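Local coordinates for protein ketol-acid reductoisomerase (uncultured archaeon GZfos26G2, PDB 4XDY) that uses magnesium and NADH to rearrange and reduce (S)-2-acetolactate to (R)-2,3-dihydroxy-isovalerate in the biosynthesis of branched-chain amino acids, at residues G148-K158 with W178-E189. Residues are numbered along the deposited sequence; the frame is centred on the assembly and turned at random.
Sequences GFGVPGLVAVK and WTKAGILECTFE
G153 and V155 alternate with G182, L184 and C186 in a parallel ladder of four backbone hydrogen bonds. G153 N gives its hydrogen to G182 O and G153 O receives L184 N; V155 N then reaches L184 O, and C186 N reaches V155 O at 3.0 Å. Beyond the ladder water 3 takes over, accepting from V157 N and donating to C186 O.

Apolar packing covers both faces. On one, the CG2 methyls of V155 and I183 meet at 3.6 Å, two beta-branched residues suited to a strand, and helix 165-175 lies against them. G153 leaves room here: a CB would collide with I183 CD1 and W178 CE3. The indole of W178 takes V151 CG2 over the face of its five-membered ring, 4.0 Å from the centroid; with CG anti to its own carbonyl carbon (chi1 -62°), the ring also reaches V132 and P134 of the neighbouring strand, while NE1 gives a weak hydrogen bond to E141. A leucine in place of W178 would probably leave V151 CG2 without its aromatic face and E141 without this N-H. On the other face L154 and L184 lie side by side, and C186 SG rests 3.8 Å from L154 CB.

At the far end A156, small enough to sit under the start of helix 188-203, places CB 3.7 Å from F188 CD1. In the given one of two E189 conformers, K158 NZ makes a salt bridge to E189 OE2 at 2.8 Å, on the syn side but 30° out of the carboxylate plane, so the pairing may be partial; the lysine reaches it through a bend at chi2 (69°).

Strand 153-157, helix 165-175 and strand 183-185 form a beta-alpha-beta unit at the edge of the N-terminal Rossmann domain's sheet.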
# COMPACT_ATOMS: atom_id res chain seq x y z
N GLY A 148 -11.79 -6.70 -14.54
CA GLY A 148 -13.11 -7.29 -14.23
C GLY A 148 -13.70 -6.83 -12.91
O GLY A 148 -14.73 -7.31 -12.46
N PHE A 149 -13.05 -5.85 -12.28
CA PHE A 149 -13.48 -5.30 -10.99
C PHE A 149 -13.78 -3.79 -11.22
O PHE A 149 -14.38 -3.40 -12.28
CB PHE A 149 -12.45 -5.65 -9.91
CG PHE A 149 -12.87 -5.35 -8.49
CD1 PHE A 149 -14.17 -5.64 -8.03
CD2 PHE A 149 -11.98 -4.70 -7.60
CE1 PHE A 149 -14.53 -5.35 -6.70
CE2 PHE A 149 -12.36 -4.42 -6.30
CZ PHE A 149 -13.63 -4.73 -5.87
N GLY A 150 -13.50 -2.95 -10.21
CA GLY A 150 -13.98 -1.58 -10.24
C GLY A 150 -13.45 -0.89 -8.97
O GLY A 150 -12.92 -1.58 -8.11
N VAL A 151 -13.57 0.44 -8.89
CA VAL A 151 -13.14 1.19 -7.67
C VAL A 151 -14.37 1.70 -7.00
O VAL A 151 -15.38 2.02 -7.70
CB VAL A 151 -12.12 2.32 -8.00
CG1 VAL A 151 -10.87 1.65 -8.53
CG2 VAL A 151 -12.75 3.28 -8.95
N PRO A 152 -14.29 1.92 -5.69
CA PRO A 152 -15.43 2.52 -4.99
C PRO A 152 -15.72 3.95 -5.46
O PRO A 152 -14.84 4.65 -5.94
CB PRO A 152 -15.03 2.51 -3.50
CG PRO A 152 -13.94 1.49 -3.39
CD PRO A 152 -13.21 1.58 -4.72
N GLY A 153 -16.98 4.35 -5.36
CA GLY A 153 -17.39 5.71 -5.72
C GLY A 153 -18.44 6.38 -4.86
O GLY A 153 -19.19 5.71 -4.13
N LEU A 154 -18.48 7.68 -4.95
CA LEU A 154 -19.43 8.53 -4.23
C LEU A 154 -20.24 9.27 -5.29
O LEU A 154 -19.67 9.83 -6.28
CB LEU A 154 -18.71 9.54 -3.33
CG LEU A 154 -18.42 9.05 -1.91
CD1 LEU A 154 -17.78 7.73 -1.75
CD2 LEU A 154 -17.60 10.11 -1.14
N VAL A 155 -21.57 9.28 -5.11
CA VAL A 155 -22.44 9.92 -6.06
C VAL A 155 -23.31 10.95 -5.37
O VAL A 155 -23.96 10.66 -4.38
CB VAL A 155 -23.30 8.88 -6.81
CG1 VAL A 155 -24.37 9.55 -7.67
CG2 VAL A 155 -22.45 7.98 -7.64
N ALA A 156 -23.27 12.18 -5.86
CA ALA A 156 -24.01 13.27 -5.33
C ALA A 156 -24.83 14.01 -6.42
O ALA A 156 -24.44 14.02 -7.58
CB ALA A 156 -23.16 14.27 -4.63
N VAL A 157 -25.91 14.64 -5.98
CA VAL A 157 -26.76 15.47 -6.84
C VAL A 157 -27.02 16.77 -6.18
O VAL A 157 -27.57 16.85 -5.08
CB VAL A 157 -28.12 14.75 -7.17
CG1 VAL A 157 -28.93 15.67 -8.07
CG2 VAL A 157 -27.88 13.43 -7.82
N LYS A 158 -26.65 17.85 -6.85
CA LYS A 158 -26.80 19.18 -6.28
C LYS A 158 -28.07 19.83 -6.88
O LYS A 158 -28.71 20.58 -6.19
CB LYS A 158 -25.62 20.04 -6.70
CG LYS A 158 -25.69 21.53 -6.28
CD LYS A 158 -25.53 21.54 -4.77
CE LYS A 158 -25.33 22.88 -4.10
NZ LYS A 158 -24.98 22.43 -2.71
N TRP A 178 -17.79 0.88 -11.24
CA TRP A 178 -17.47 1.25 -9.85
C TRP A 178 -18.44 0.54 -8.90
O TRP A 178 -18.13 0.28 -7.78
CB TRP A 178 -17.59 2.75 -9.63
CG TRP A 178 -16.65 3.64 -10.44
CD1 TRP A 178 -15.70 3.27 -11.34
CD2 TRP A 178 -16.70 5.06 -10.48
NE1 TRP A 178 -15.15 4.36 -11.96
CE2 TRP A 178 -15.72 5.48 -11.44
CE3 TRP A 178 -17.46 6.02 -9.84
CZ2 TRP A 178 -15.52 6.83 -11.76
CZ3 TRP A 178 -17.25 7.34 -10.15
CH2 TRP A 178 -16.28 7.72 -11.10
N THR A 179 -19.64 0.25 -9.41
CA THR A 179 -20.63 -0.52 -8.64
C THR A 179 -20.17 -1.90 -8.28
O THR A 179 -20.69 -2.48 -7.31
CB THR A 179 -21.97 -0.61 -9.48
OG1 THR A 179 -21.66 -0.91 -10.84
CG2 THR A 179 -22.68 0.64 -9.43
N LYS A 180 -19.16 -2.45 -8.97
CA LYS A 180 -18.63 -3.72 -8.56
C LYS A 180 -17.94 -3.66 -7.18
O LYS A 180 -17.92 -4.64 -6.40
CB LYS A 180 -17.75 -4.33 -9.63
CG LYS A 180 -18.51 -4.58 -10.93
CD LYS A 180 -17.63 -5.30 -11.90
CE LYS A 180 -18.21 -5.29 -13.28
NZ LYS A 180 -19.45 -6.11 -13.30
N ALA A 181 -17.34 -2.52 -6.87
CA ALA A 181 -16.79 -2.31 -5.54
C ALA A 181 -17.86 -1.71 -4.62
O ALA A 181 -17.96 -2.09 -3.45
CB ALA A 181 -15.57 -1.33 -5.64
N GLY A 182 -18.62 -0.76 -5.15
CA GLY A 182 -19.71 -0.16 -4.42
C GLY A 182 -19.74 1.33 -4.48
O GLY A 182 -18.69 2.01 -4.56
N ILE A 183 -20.95 1.85 -4.47
CA ILE A 183 -21.25 3.29 -4.55
C ILE A 183 -22.00 3.71 -3.29
O ILE A 183 -22.94 3.01 -2.74
CB ILE A 183 -22.13 3.59 -5.82
CG1 ILE A 183 -21.33 3.27 -7.06
CG2 ILE A 183 -22.81 4.92 -5.84
CD1 ILE A 183 -20.18 4.18 -7.28
N LEU A 184 -21.59 4.84 -2.76
CA LEU A 184 -22.27 5.53 -1.67
C LEU A 184 -22.85 6.82 -2.16
O LEU A 184 -22.15 7.63 -2.83
CB LEU A 184 -21.28 5.88 -0.53
CG LEU A 184 -20.49 4.68 -0.03
CD1 LEU A 184 -19.51 5.21 1.02
CD2 LEU A 184 -21.42 3.62 0.54
N GLU A 185 -24.13 7.06 -1.82
CA GLU A 185 -24.70 8.37 -2.06
C GLU A 185 -24.42 9.34 -0.99
O GLU A 185 -24.41 8.97 0.23
CB GLU A 185 -26.22 8.24 -2.24
CG GLU A 185 -26.57 7.33 -3.40
CD GLU A 185 -28.05 7.47 -3.80
OE1 GLU A 185 -28.43 8.44 -4.50
OE2 GLU A 185 -28.82 6.61 -3.34
N CYS A 186 -24.19 10.61 -1.39
CA CYS A 186 -23.73 11.61 -0.43
C CYS A 186 -23.99 12.98 -1.02
O CYS A 186 -24.61 13.11 -2.10
CB CYS A 186 -22.25 11.40 -0.08
SG CYS A 186 -21.17 11.82 -1.50
N THR A 187 -23.63 14.02 -0.32
CA THR A 187 -23.77 15.35 -0.85
C THR A 187 -22.43 15.81 -1.46
O THR A 187 -21.37 15.22 -1.20
CB THR A 187 -24.13 16.41 0.23
OG1 THR A 187 -23.08 16.50 1.22
CG2 THR A 187 -25.47 16.04 0.95
N PHE A 188 -22.49 16.88 -2.23
CA PHE A 188 -21.29 17.46 -2.85
C PHE A 188 -20.29 17.89 -1.70
O PHE A 188 -19.09 17.67 -1.83
CB PHE A 188 -21.65 18.68 -3.62
CG PHE A 188 -21.70 18.44 -5.10
CD1 PHE A 188 -22.79 17.80 -5.67
CD2 PHE A 188 -20.64 18.84 -5.96
CE1 PHE A 188 -22.85 17.62 -7.07
CE2 PHE A 188 -20.73 18.71 -7.33
CZ PHE A 188 -21.84 18.04 -7.87
N GLU A 189 -20.85 18.39 -0.61
CA GLU A 189 -20.05 18.94 0.48
C GLU A 189 -19.39 17.76 1.22
O GLU A 189 -18.24 17.83 1.63
CB GLU A 189 -20.92 19.85 1.37
CG GLU A 189 -21.44 21.13 0.64
CD GLU A 189 -22.56 20.95 -0.45
OE1 GLU A 189 -23.33 19.90 -0.33
OE2 GLU A 189 -22.58 21.81 -1.48
O HOH W 1 -26.84 10.62 -5.03
O HOH W 2 -25.22 17.66 -3.07
O HOH W 3 -26.61 14.33 -3.22